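Local coordinates for DNA repair and telomere maintenance protein nbs1 (Schizosaccharomyces pombe, PDB 3HUF) that acts as a molecular adaptor of the MRN complex in DNA double-strand break repair, its FHA and BRCT domains recognising phosphorylated proteins such as Ctp1, at residues Trp2-Glu7 against Phe107-Tyr112; Ile10-Ser15 against Gln37-Ser42; Lys41-Arg46 against Ile100-Cys105; Ala48-Leu53 against Phe68-Leu73. All blocks are in the same frame, centred on the assembly; numbering follows the deposited sequence.

Contact 1: Trp2-Glu7 against Phe107-Tyr112; sequences WIIEAE and FTINAY
Tyr112 lies over Ile3 and beside Glu5, three side chains on one face of an antiparallel strand pair. From CB of Tyr112, the first torsion (chi1 48°) puts CG in the crowded position between backbone N and carbonyl carbon, and the ring reaches back over the facing strand. CE1 and CZ meet the branch of Ile3, whose CB sits over one ring face, 4.1 Å from the centroid of the Tyr112 ring, in a CH-pi contact. At the edge, Tyr112 CE2 meets Glu5 CG at 3.6 Å. The tip, OH, lies 3.4 Å from Ile3 CG2 and hydrogen-bonds Asp194. A phenylalanine here would probably leave the Asp194 carboxylate without this hydroxyl mate, while the ring contacts remained. Underneath, Ile3 and Tyr112 form a hydrogen-bonded pair (Tyr112 N to Ile3 O, 2.9 Å), as do Glu5 and Asn110 (Asn110 N to Glu5 O, 2.7 Å). On the opposite face Ile4 CG2 packs against Ala111 CB at 3.6 Å. Beyond the regular ladder a water joins Glu7 N, Thr108 O and Asn110 ND2. Strands 2-6 and 109-113 thus lie side by side in one sheet of the FHA sandwich, bringing the start of the domain next to its end. The chemistry is divided: backbone bonds fix the register, aliphatic contacts line one face, and the other carries an aromatic ring with a polar tip held by a carboxylate.

Contact 2: Ile10-Ser15 against Gln37-Ser42; sequences ILKGKS and QVISKS
Lys12 NZ is gripped by two oxygens: it donates to Gln37 OE1 at 2.8 Å and makes a salt bridge with Asp31, while a water gives a weaker third contact. The two side chains cross at about a right angle. Gln37 runs out extended with CG anti to the backbone N (chi1 -174°), and its amide is held at both ends, since NE2 bonds Arg27 O. Asp31 also accepts from Gln37 N, so one carboxylate serves both partners. The water on Lys12 NZ is hydrogen-bonded to Gln37 O at 2.7 Å, a second route between the same residues. The lysine owes its place to a type I' beta turn from Leu11 to Lys14, in the loop joining strands 2-6 and 16-18 of one FHA sheet; Gln37 ends strand 35-37 of the other, and the contact links the two sheets at their margin. Nearer the interior, Ile39 N donates a weak bond, 3.4 Å, to Ile10 O. Ile10 and Val38 lie side by side pointing the same way, with Ile10 CD1 touching Val38 CG1 at 3.7 Å. Leu11 crosses Val38 obliquely, its CD2 resting 3.8 Å from Gln37 O.

Contact 3: Lys41-Arg46 against Ile100-Cys105; sequences KSISKR and IQLGKC
Ser42 reaches the turn at Lys104 through its hydroxyl, and next to it Ile43 fills the inner side of the contact. Lys104 N donates to Ser42 OG at 2.9 Å, a bent bond with 136° at the hydrogen. With OG between the backbone N and the carbonyl carbon (chi1 62°), the hydroxyl faces the type II' turn from Leu102 to Cys105. Gly103, at positive phi, passes so close to Ser42 O that a side chain there would clash. Ile43 CG1 meets Leu102 CB at 4.0 Å, and its CD1 touches Cys105 CB at 4.1 Å. The outer side is looser: the chain of Lys104 leads away from Ser42 and Ile43, and its NZ forms a salt bridge outside this contact, with an acidic side chain of the bound peptide. Beyond Ile43, Ser44 OG and Lys45 N hydrogen-bond a modified side chain of that peptide, and Ser44 and His47 have the spacing of the SxxH motif of FHA domains. An alanine in place of Ser42 would probably leave Lys104 N without its acceptor and the turn less firmly tied to the peptide-binding loop. One buried hydroxyl and an aliphatic patch therefore couple two loops that both contact the peptide, while the lysine charge stays available to the ligand.

Contact 4: Ala48-Leu53 against Phe68-Leu73; sequences ARFTIL and FEVKDL
Two central strands of the mixed sheet in the FHA sandwich, 48-52 and 68-72, pair antiparallel, with Phe50, Ile52, Phe68 and Val70 on the face turned to the interior. Phe68 stands between its neighbours. Its CG is anti to the backbone N (chi1 -164°), and the ring leans toward strand 48-52, where CZ meets Phe50 CD2 at 3.8 Å. Phe68 CE2 lies above one face of the Phe50 ring, toward the rim. The two ring planes are inclined at 53°, an oblique pairing. Ile52 CG1 sits over a face of Phe68, 4.2 Å from the ring centroid, a CH-pi contact. Phe50 CD1 touches Val70 CG2 at 3.8 Å, those side chains lying side by side, and the same methyl stands at the edge of the Phe68 ring. The other face of the sheet is polar: the Glu69 carboxylate spans two residues, OE1 3.6 Å from Thr51 CB and OE2 3.5 Å from Leu53 CD1. Glu67 brings a like charge close to that carboxylate, which might raise its affinity for a proton. Between the faces, Arg49 pairs with Lys71 and Thr51 with Glu69 through two backbone bonds each, among them Glu69 N to Thr51 O at 2.7 Å. Trp2 meets Phe68 edge-to-face and Ile100 packs on Phe50, both from the opposing sheet. Two sheets packed face to face, with aromatic and aliphatic side chains between them, make the beta sandwich of the FHA domain.

Followed from the N terminus, the chain enters contact 1 with its first strand and returns to it only at residue 107, so contact 1 closes a loop that holds the other three. Contact 2 closes the first inner loop, from Ile10 to Ser42. Contact 3 takes over on the shared residues Lys41 and Ser42 and runs to Cys105; contact 4 is nested inside it and follows contact 2 in series, their centres about 17 Å apart. Contacts 1 and 3 reach the same sheet through neighbouring strands 109-113 and 97-102. Contact 4 belongs to the facing sheet and meets contact 1 at Trp2 and Phe68, while contacts 2 and 3 tie loops at one end.

Contact 1: Trp2-Glu7 against Phe107-Tyr112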
loop_
_atom_site.group_PDB
_atom_site.type_symbol
_atom_site.label_atom_id
_atom_site.label_comp_id
_atom_site.label_asym_id
_atom_site.label_seq_id
_atom_site.Cartn_x
_atom_site.Cartn_y
_atom_site.Cartn_z
ATOM N N TRP A 2 10.348 4.206 -4.249
ATOM C CA TRP A 2 11.009 5.427 -4.711
ATOM C C TRP A 2 11.058 5.420 -6.228
ATOM O O TRP A 2 11.318 4.386 -6.838
ATOM C CB TRP A 2 12.447 5.533 -4.163
ATOM C CG TRP A 2 12.540 6.152 -2.793
ATOM C CD1 TRP A 2 12.851 5.522 -1.608
ATOM C CD2 TRP A 2 12.294 7.519 -2.471
ATOM N NE1 TRP A 2 12.810 6.434 -0.569
ATOM C CE2 TRP A 2 12.471 7.664 -1.078
ATOM C CE3 TRP A 2 11.953 8.651 -3.233
ATOM C CZ2 TRP A 2 12.314 8.899 -0.427
ATOM C CZ3 TRP A 2 11.802 9.884 -2.574
ATOM C CH2 TRP A 2 11.986 9.991 -1.199
ATOM N N ILE A 3 10.801 6.587 -6.814
ATOM C CA ILE A 3 10.878 6.791 -8.255
ATOM C C ILE A 3 11.655 8.068 -8.526
ATOM O O ILE A 3 11.546 9.014 -7.749
ATOM C CB ILE A 3 9.487 6.954 -8.864
ATOM C CG1 ILE A 3 8.605 5.738 -8.542
ATOM C CG2 ILE A 3 9.586 7.198 -10.369
ATOM C CD1 ILE A 3 7.531 6.120 -7.541
ATOM N N ILE A 4 12.470 8.082 -9.588
ATOM C CA ILE A 4 13.069 9.337 -10.080
ATOM C C ILE A 4 12.680 9.661 -11.528
ATOM O O ILE A 4 12.489 8.781 -12.348
ATOM C CB ILE A 4 14.624 9.376 -9.948
ATOM C CG1 ILE A 4 15.274 8.235 -10.734
ATOM C CG2 ILE A 4 15.027 9.341 -8.481
ATOM C CD1 ILE A 4 16.770 8.377 -10.931
ATOM N N GLU A 5 12.551 10.943 -11.808
ATOM C CA GLU A 5 12.395 11.433 -13.157
ATOM C C GLU A 5 12.981 12.836 -13.182
ATOM O O GLU A 5 13.322 13.375 -12.128
ATOM C CB GLU A 5 10.920 11.429 -13.599
ATOM C CG GLU A 5 9.990 12.201 -12.696
ATOM C CD GLU A 5 8.556 12.231 -13.219
ATOM O OE1 GLU A 5 8.258 11.518 -14.208
ATOM O OE2 GLU A 5 7.727 12.973 -12.644
ATOM N N ALA A 6 13.111 13.421 -14.372
ATOM C CA ALA A 6 13.671 14.764 -14.499
ATOM C C ALA A 6 13.038 15.498 -15.658
ATOM O O ALA A 6 12.408 14.883 -16.524
ATOM C CB ALA A 6 15.154 14.700 -14.696
ATOM N N GLU A 7 13.201 16.818 -15.652
ATOM C CA GLU A 7 12.805 17.667 -16.766
ATOM C C GLU A 7 14.028 17.773 -17.658
ATOM O O GLU A 7 15.126 17.355 -17.270
ATOM C CB GLU A 7 12.380 19.055 -16.271
ATOM C CG GLU A 7 11.302 19.722 -17.112
ATOM C CD GLU A 7 9.935 19.708 -16.431
ATOM O OE1 GLU A 7 9.831 20.287 -15.324
ATOM O OE2 GLU A 7 8.975 19.136 -17.011
ATOM N N PHE A 107 18.512 21.350 -14.754
ATOM C CA PHE A 107 17.397 20.428 -14.526
ATOM C C PHE A 107 17.664 19.500 -13.346
ATOM O O PHE A 107 18.705 18.856 -13.278
ATOM C CB PHE A 107 17.123 19.609 -15.786
ATOM C CG PHE A 107 16.911 20.451 -17.013
ATOM C CD1 PHE A 107 17.926 20.603 -17.951
ATOM C CD2 PHE A 107 15.705 21.117 -17.217
ATOM C CE1 PHE A 107 17.737 21.396 -19.075
ATOM C CE2 PHE A 107 15.509 21.911 -18.332
ATOM C CZ PHE A 107 16.524 22.047 -19.265
ATOM N N THR A 108 16.719 19.425 -12.416
ATOM C CA THR A 108 16.893 18.585 -11.227
ATOM C C THR A 108 16.356 17.169 -11.425
ATOM O O THR A 108 15.399 16.946 -12.184
ATOM C CB THR A 108 16.240 19.212 -9.989
ATOM O OG1 THR A 108 14.851 19.489 -10.251
ATOM C CG2 THR A 108 16.957 20.514 -9.623
ATOM N N ILE A 109 16.997 16.213 -10.763
ATOM C CA ILE A 109 16.455 14.878 -10.647
ATOM C C ILE A 109 15.414 14.919 -9.545
ATOM O O ILE A 109 15.732 15.236 -8.395
ATOM C CB ILE A 109 17.536 13.872 -10.263
ATOM C CG1 ILE A 109 18.537 13.723 -11.407
ATOM C CG2 ILE A 109 16.921 12.504 -9.900
ATOM C CD1 ILE A 109 19.785 13.045 -10.930
ATOM N N ASN A 110 14.174 14.610 -9.899
ATOM C CA ASN A 110 13.076 14.648 -8.951
ATOM C C ASN A 110 12.711 13.248 -8.452
ATOM O O ASN A 110 12.161 12.422 -9.213
ATOM C CB ASN A 110 11.879 15.360 -9.579
ATOM C CG ASN A 110 12.271 16.691 -10.218
ATOM O OD1 ASN A 110 12.949 17.515 -9.594
ATOM N ND2 ASN A 110 11.846 16.908 -11.460
ATOM N N ALA A 111 13.034 12.994 -7.180
ATOM C CA ALA A 111 12.713 11.735 -6.510
ATOM C C ALA A 111 11.453 11.915 -5.670
ATOM O O ALA A 111 11.296 12.918 -4.968
ATOM C CB ALA A 111 13.895 11.248 -5.635
ATOM N N TYR A 112 10.529 10.973 -5.800
ATOM C CA TYR A 112 9.290 11.005 -5.053
ATOM C C TYR A 112 8.909 9.598 -4.637
ATOM O O TYR A 112 9.212 8.622 -5.312
ATOM C CB TYR A 112 8.136 11.665 -5.807
ATOM C CG TYR A 112 7.947 11.177 -7.225
ATOM C CD1 TYR A 112 6.988 10.189 -7.526
ATOM C CD2 TYR A 112 8.730 11.680 -8.265
ATOM C CE1 TYR A 112 6.811 9.717 -8.836
ATOM C CE2 TYR A 112 8.572 11.202 -9.576
ATOM C CZ TYR A 112 7.598 10.231 -9.854
ATOM O OH TYR A 112 7.432 9.776 -11.148
HETATM O O HOH W 1 13.761 18.500 -13.603
#

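Contact 2: Ile10-Ser15 against Gln37-Ser42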
loop_
_atom_site.group_PDB
_atom_site.type_symbol
_atom_site.label_atom_id
_atom_site.label_comp_id
_atom_site.label_asym_id
_atom_site.label_seq_id
_atom_site.Cartn_x
_atom_site.Cartn_y
_atom_site.Cartn_z
ATOM N N ILE A 10 17.656 14.899 -19.397
ATOM C CA ILE A 10 18.851 14.476 -18.668
ATOM C C ILE A 10 18.769 13.003 -18.213
ATOM O O ILE A 10 19.789 12.347 -18.049
ATOM C CB ILE A 10 19.238 15.470 -17.541
ATOM C CG1 ILE A 10 18.182 15.512 -16.438
ATOM C CG2 ILE A 10 19.431 16.895 -18.117
ATOM C CD1 ILE A 10 18.728 15.864 -15.056
ATOM N N LEU A 11 17.547 12.486 -18.071
ATOM C CA LEU A 11 17.327 11.049 -17.839
ATOM C C LEU A 11 16.713 10.375 -19.062
ATOM O O LEU A 11 15.991 9.382 -18.945
ATOM C CB LEU A 11 16.446 10.827 -16.598
ATOM C CG LEU A 11 17.122 10.958 -15.235
ATOM C CD1 LEU A 11 16.088 11.008 -14.092
ATOM C CD2 LEU A 11 18.100 9.810 -15.028
ATOM N N LYS A 12 17.014 10.931 -20.237
ATOM C CA LYS A 12 16.489 10.463 -21.525
ATOM C C LYS A 12 14.969 10.457 -21.632
ATOM O O LYS A 12 14.409 9.706 -22.425
ATOM C CB LYS A 12 17.057 9.087 -21.893
ATOM C CG LYS A 12 18.569 9.074 -22.041
ATOM C CD LYS A 12 19.137 7.676 -21.801
ATOM C CE LYS A 12 20.651 7.680 -21.944
ATOM N NZ LYS A 12 21.243 7.102 -20.703
ATOM N N GLY A 13 14.300 11.291 -20.842
ATOM C CA GLY A 13 12.827 11.349 -20.862
ATOM C C GLY A 13 12.141 10.174 -20.174
ATOM O O GLY A 13 10.923 9.974 -20.314
ATOM N N LYS A 14 12.926 9.392 -19.438
ATOM C CA LYS A 14 12.428 8.221 -18.737
ATOM C C LYS A 14 12.399 8.434 -17.226
ATOM O O LYS A 14 13.155 9.253 -16.695
ATOM C CB LYS A 14 13.297 7.014 -19.091
ATOM C CG LYS A 14 13.141 6.655 -20.556
ATOM C CD LYS A 14 13.955 5.472 -20.970
ATOM C CE LYS A 14 13.290 4.787 -22.179
ATOM N NZ LYS A 14 12.520 5.725 -23.094
ATOM N N SER A 15 11.501 7.720 -16.551
ATOM C CA SER A 15 11.518 7.637 -15.085
ATOM C C SER A 15 12.094 6.297 -14.659
ATOM O O SER A 15 12.322 5.416 -15.488
ATOM C CB SER A 15 10.133 7.849 -14.482
ATOM O OG SER A 15 9.257 6.795 -14.843
ATOM N N GLN A 37 22.827 6.936 -15.441
ATOM C CA GLN A 37 23.438 7.935 -16.297
ATOM C C GLN A 37 22.600 9.206 -16.385
ATOM O O GLN A 37 21.399 9.166 -16.695
ATOM C CB GLN A 37 23.662 7.398 -17.716
ATOM C CG GLN A 37 24.426 8.384 -18.590
ATOM C CD GLN A 37 24.813 7.824 -19.957
ATOM O OE1 GLN A 37 24.019 7.169 -20.634
ATOM N NE2 GLN A 37 26.039 8.085 -20.361
ATOM N N VAL A 38 23.260 10.332 -16.122
ATOM C CA VAL A 38 22.631 11.632 -16.178
ATOM C C VAL A 38 23.563 12.524 -16.965
ATOM O O VAL A 38 24.661 12.833 -16.498
ATOM C CB VAL A 38 22.417 12.235 -14.773
ATOM C CG1 VAL A 38 21.489 13.442 -14.867
ATOM C CG2 VAL A 38 21.823 11.214 -13.829
ATOM N N ILE A 39 23.131 12.938 -18.154
ATOM C CA ILE A 39 24.018 13.656 -19.064
ATOM C C ILE A 39 23.805 15.168 -19.042
ATOM O O ILE A 39 22.726 15.658 -19.391
ATOM C CB ILE A 39 23.892 13.135 -20.504
ATOM C CG1 ILE A 39 23.927 11.593 -20.504
ATOM C CG2 ILE A 39 24.990 13.745 -21.386
ATOM C CD1 ILE A 39 23.686 10.957 -21.841
ATOM N N SER A 40 24.845 15.883 -18.608
ATOM C CA SER A 40 24.903 17.346 -18.639
ATOM C C SER A 40 26.371 17.759 -18.476
ATOM O O SER A 40 27.156 17.036 -17.857
ATOM C CB SER A 40 24.044 17.952 -17.515
ATOM O OG SER A 40 23.748 19.324 -17.733
ATOM N N LYS A 41 26.724 18.923 -19.018
ATOM C CA LYS A 41 28.083 19.468 -18.958
ATOM C C LYS A 41 28.736 19.464 -17.578
ATOM O O LYS A 41 29.903 19.073 -17.440
ATOM C CB LYS A 41 28.108 20.908 -19.505
ATOM C CG LYS A 41 28.480 21.029 -20.983
ATOM C CD LYS A 41 29.844 21.716 -21.214
ATOM C CE LYS A 41 30.211 21.699 -22.701
ATOM N NZ LYS A 41 31.594 22.189 -23.018
ATOM N N SER A 42 27.990 19.919 -16.576
ATOM C CA SER A 42 28.559 20.218 -15.253
ATOM C C SER A 42 28.468 19.048 -14.264
ATOM O O SER A 42 28.898 19.162 -13.114
ATOM C CB SER A 42 27.895 21.470 -14.662
ATOM O OG SER A 42 26.497 21.245 -14.467
HETATM O O HOH W 2 19.599 7.507 -17.733
#

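Contact 3: Lys41-Arg46 against Ile100-Cys105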
loop_
_atom_site.group_PDB
_atom_site.type_symbol
_atom_site.label_atom_id
_atom_site.label_comp_id
_atom_site.label_asym_id
_atom_site.label_seq_id
_atom_site.Cartn_x
_atom_site.Cartn_y
_atom_site.Cartn_z
ATOM N N LYS A 41 26.724 18.923 -19.018
ATOM C CA LYS A 41 28.083 19.468 -18.958
ATOM C C LYS A 41 28.736 19.464 -17.578
ATOM O O LYS A 41 29.903 19.073 -17.440
ATOM C CB LYS A 41 28.108 20.908 -19.505
ATOM C CG LYS A 41 28.480 21.029 -20.983
ATOM C CD LYS A 41 29.844 21.716 -21.214
ATOM C CE LYS A 41 30.211 21.699 -22.701
ATOM N NZ LYS A 41 31.594 22.189 -23.018
ATOM N N SER A 42 27.990 19.919 -16.576
ATOM C CA SER A 42 28.559 20.218 -15.253
ATOM C C SER A 42 28.468 19.048 -14.264
ATOM O O SER A 42 28.898 19.162 -13.114
ATOM C CB SER A 42 27.895 21.470 -14.662
ATOM O OG SER A 42 26.497 21.245 -14.467
ATOM N N ILE A 43 27.932 17.931 -14.733
ATOM C CA ILE A 43 27.843 16.701 -13.942
ATOM C C ILE A 43 29.134 15.913 -14.122
ATOM O O ILE A 43 29.561 15.692 -15.245
ATOM C CB ILE A 43 26.642 15.856 -14.398
ATOM C CG1 ILE A 43 25.369 16.688 -14.269
ATOM C CG2 ILE A 43 26.526 14.530 -13.582
ATOM C CD1 ILE A 43 24.101 15.969 -14.680
ATOM N N SER A 44 29.767 15.523 -13.020
ATOM C CA SER A 44 30.987 14.713 -13.069
ATOM C C SER A 44 30.686 13.332 -13.609
ATOM O O SER A 44 29.542 12.865 -13.522
ATOM C CB SER A 44 31.597 14.569 -11.689
ATOM O OG SER A 44 31.812 15.834 -11.123
ATOM N N LYS A 45 31.717 12.690 -14.161
ATOM C CA LYS A 45 31.618 11.337 -14.701
ATOM C C LYS A 45 30.961 10.349 -13.736
ATOM O O LYS A 45 30.040 9.636 -14.110
ATOM C CB LYS A 45 32.998 10.823 -15.101
ATOM C CG LYS A 45 33.590 11.540 -16.279
ATOM C CD LYS A 45 34.827 10.826 -16.767
ATOM C CE LYS A 45 35.912 11.826 -17.050
ATOM N NZ LYS A 45 36.326 12.477 -15.778
ATOM N N ARG A 46 31.479 10.294 -12.514
ATOM C CA ARG A 46 30.818 9.625 -11.398
ATOM C C ARG A 46 30.523 10.746 -10.398
ATOM O O ARG A 46 31.461 11.313 -9.823
ATOM C CB ARG A 46 31.740 8.587 -10.757
ATOM C CG ARG A 46 32.102 7.398 -11.636
ATOM C CD ARG A 46 33.101 6.442 -10.942
ATOM N NE ARG A 46 32.595 5.848 -9.694
ATOM C CZ ARG A 46 32.971 6.220 -8.464
ATOM N NH1 ARG A 46 33.867 7.194 -8.291
ATOM N NH2 ARG A 46 32.457 5.614 -7.395
ATOM N N ILE A 100 16.942 16.952 -6.598
ATOM C CA ILE A 100 18.377 16.713 -6.490
ATOM C C ILE A 100 19.057 17.373 -7.689
ATOM O O ILE A 100 18.785 17.016 -8.859
ATOM C CB ILE A 100 18.709 15.206 -6.457
ATOM C CG1 ILE A 100 18.028 14.519 -5.260
ATOM C CG2 ILE A 100 20.220 14.979 -6.466
ATOM C CD1 ILE A 100 17.750 13.050 -5.455
ATOM N N GLN A 101 19.915 18.349 -7.383
ATOM C CA GLN A 101 20.686 19.072 -8.379
ATOM C C GLN A 101 22.130 18.582 -8.392
ATOM O O GLN A 101 22.835 18.647 -7.391
ATOM C CB GLN A 101 20.653 20.587 -8.109
ATOM C CG GLN A 101 21.172 21.433 -9.261
ATOM C CD GLN A 101 21.392 22.902 -8.876
ATOM O OE1 GLN A 101 20.803 23.410 -7.920
ATOM N NE2 GLN A 101 22.235 23.586 -9.635
ATOM N N LEU A 102 22.559 18.101 -9.549
ATOM C CA LEU A 102 23.920 17.645 -9.727
ATOM C C LEU A 102 24.688 18.738 -10.421
ATOM O O LEU A 102 24.334 19.152 -11.538
ATOM C CB LEU A 102 23.951 16.372 -10.553
ATOM C CG LEU A 102 23.070 15.236 -10.039
ATOM C CD1 LEU A 102 23.309 14.033 -10.893
ATOM C CD2 LEU A 102 23.369 14.912 -8.562
ATOM N N GLY A 103 25.731 19.222 -9.752
ATOM C CA GLY A 103 26.581 20.243 -10.335
ATOM C C GLY A 103 25.817 21.537 -10.514
ATOM O O GLY A 103 25.138 22.007 -9.591
ATOM N N LYS A 104 25.930 22.111 -11.705
ATOM C CA LYS A 104 25.174 23.292 -12.063
ATOM C C LYS A 104 24.113 22.936 -13.094
ATOM O O LYS A 104 23.657 23.799 -13.836
ATOM C CB LYS A 104 26.105 24.354 -12.636
ATOM C CG LYS A 104 27.088 24.897 -11.643
ATOM C CD LYS A 104 28.247 25.471 -12.386
ATOM C CE LYS A 104 28.607 26.821 -11.831
ATOM N NZ LYS A 104 29.611 27.487 -12.713
ATOM N N CYS A 105 23.711 21.669 -13.145
ATOM C CA CYS A 105 22.737 21.281 -14.151
ATOM C C CYS A 105 21.420 21.989 -13.882
ATOM O O CYS A 105 20.891 21.897 -12.784
ATOM C CB CYS A 105 22.555 19.773 -14.208
ATOM S SG CYS A 105 21.292 19.291 -15.377
#

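Contact 4: Ala48-Leu53 against Phe68-Leu73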
loop_
_atom_site.group_PDB
_atom_site.type_symbol
_atom_site.label_atom_id
_atom_site.label_comp_id
_atom_site.label_asym_id
_atom_site.label_seq_id
_atom_site.Cartn_x
_atom_site.Cartn_y
_atom_site.Cartn_z
ATOM N N ALA A 48 27.368 11.302 -7.925
ATOM C CA ALA A 48 26.705 11.076 -6.654
ATOM C C ALA A 48 26.477 9.589 -6.391
ATOM O O ALA A 48 26.386 8.787 -7.325
ATOM C CB ALA A 48 25.354 11.821 -6.615
ATOM N N ARG A 49 26.370 9.241 -5.114
ATOM C CA ARG A 49 25.862 7.950 -4.709
ATOM C C ARG A 49 24.518 8.150 -4.011
ATOM O O ARG A 49 24.398 9.007 -3.148
ATOM C CB ARG A 49 26.857 7.261 -3.783
ATOM C CG ARG A 49 26.379 5.913 -3.281
ATOM C CD ARG A 49 27.339 5.318 -2.248
ATOM N NE ARG A 49 28.723 5.344 -2.731
ATOM C CZ ARG A 49 29.287 4.404 -3.494
ATOM N NH1 ARG A 49 28.601 3.320 -3.877
ATOM N NH2 ARG A 49 30.554 4.554 -3.879
ATOM N N PHE A 50 23.504 7.407 -4.445
ATOM C CA PHE A 50 22.211 7.356 -3.790
ATOM C C PHE A 50 22.142 5.991 -3.124
ATOM O O PHE A 50 22.346 4.975 -3.786
ATOM C CB PHE A 50 21.055 7.401 -4.791
ATOM C CG PHE A 50 20.964 8.659 -5.619
ATOM C CD1 PHE A 50 21.726 9.795 -5.337
ATOM C CD2 PHE A 50 20.066 8.701 -6.664
ATOM C CE1 PHE A 50 21.609 10.932 -6.120
ATOM C CE2 PHE A 50 19.921 9.840 -7.456
ATOM C CZ PHE A 50 20.688 10.959 -7.185
ATOM N N THR A 51 21.859 5.972 -1.828
ATOM C CA THR A 51 21.703 4.736 -1.067
ATOM C C THR A 51 20.316 4.768 -0.473
ATOM O O THR A 51 19.933 5.736 0.183
ATOM C CB THR A 51 22.757 4.578 0.068
ATOM O OG1 THR A 51 24.069 4.657 -0.492
ATOM C CG2 THR A 51 22.620 3.222 0.761
ATOM N N ILE A 52 19.528 3.750 -0.782
ATOM C CA ILE A 52 18.184 3.664 -0.252
ATOM C C ILE A 52 18.190 2.534 0.754
ATOM O O ILE A 52 18.592 1.414 0.428
ATOM C CB ILE A 52 17.151 3.459 -1.364
ATOM C CG1 ILE A 52 17.195 4.690 -2.281
ATOM C CG2 ILE A 52 15.743 3.245 -0.763
ATOM C CD1 ILE A 52 16.386 4.555 -3.515
ATOM N N LEU A 53 17.793 2.828 1.993
ATOM C CA LEU A 53 17.756 1.761 2.984
ATOM C C LEU A 53 16.484 0.966 2.799
ATOM O O LEU A 53 15.508 1.441 2.264
ATOM C CB LEU A 53 17.921 2.259 4.431
ATOM C CG LEU A 53 19.163 3.087 4.751
ATOM C CD1 LEU A 53 19.203 3.473 6.239
ATOM C CD2 LEU A 53 20.469 2.365 4.308
ATOM N N PHE A 68 16.476 7.709 2.185
ATOM C CA PHE A 68 17.157 7.989 0.927
ATOM C C PHE A 68 18.391 8.822 1.284
ATOM O O PHE A 68 18.273 9.914 1.834
ATOM C CB PHE A 68 16.187 8.767 0.025
ATOM C CG PHE A 68 16.576 8.817 -1.445
ATOM C CD1 PHE A 68 15.735 8.252 -2.410
ATOM C CD2 PHE A 68 17.749 9.460 -1.868
ATOM C CE1 PHE A 68 16.059 8.316 -3.763
ATOM C CE2 PHE A 68 18.069 9.546 -3.223
ATOM C CZ PHE A 68 17.225 8.966 -4.169
ATOM N N GLU A 69 19.579 8.306 0.963
ATOM C CA GLU A 69 20.827 8.999 1.268
ATOM C C GLU A 69 21.542 9.407 -0.006
ATOM O O GLU A 69 21.497 8.694 -1.008
ATOM C CB GLU A 69 21.735 8.108 2.124
ATOM C CG GLU A 69 20.986 7.474 3.256
ATOM C CD GLU A 69 21.743 6.381 3.966
ATOM O OE1 GLU A 69 22.729 5.859 3.415
ATOM O OE2 GLU A 69 21.335 6.035 5.083
ATOM N N VAL A 70 22.188 10.566 0.039
ATOM C CA VAL A 70 22.923 11.111 -1.106
ATOM C C VAL A 70 24.319 11.489 -0.624
ATOM O O VAL A 70 24.445 12.243 0.320
ATOM C CB VAL A 70 22.216 12.372 -1.685
ATOM C CG1 VAL A 70 23.110 13.092 -2.704
ATOM C CG2 VAL A 70 20.857 12.001 -2.316
ATOM N N LYS A 71 25.352 10.947 -1.269
ATOM C CA LYS A 71 26.711 11.412 -1.095
ATOM C C LYS A 71 27.244 12.081 -2.355
ATOM O O LYS A 71 27.045 11.592 -3.463
ATOM C CB LYS A 71 27.641 10.259 -0.734
ATOM C CG LYS A 71 27.455 9.719 0.666
ATOM C CD LYS A 71 28.826 9.527 1.305
ATOM C CE LYS A 71 29.663 10.813 1.190
ATOM N NZ LYS A 71 31.078 10.679 1.690
ATOM N N ASP A 72 27.935 13.201 -2.175
ATOM C CA ASP A 72 28.616 13.839 -3.278
ATOM C C ASP A 72 29.968 13.147 -3.399
ATOM O O ASP A 72 30.651 12.953 -2.394
ATOM C CB ASP A 72 28.793 15.336 -3.020
ATOM C CG ASP A 72 29.592 16.009 -4.110
ATOM O OD1 ASP A 72 29.020 16.332 -5.179
ATOM O OD2 ASP A 72 30.812 16.164 -3.915
ATOM N N LEU A 73 30.356 12.768 -4.617
ATOM C CA LEU A 73 31.620 12.040 -4.803
ATOM C C LEU A 73 32.775 12.985 -5.160
ATOM O O LEU A 73 33.371 12.891 -6.244
ATOM C CB LEU A 73 31.468 10.899 -5.836
ATOM C CG LEU A 73 30.342 9.867 -5.629
ATOM C CD1 LEU A 73 30.234 8.940 -6.824
ATOM C CD2 LEU A 73 30.523 9.057 -4.340
#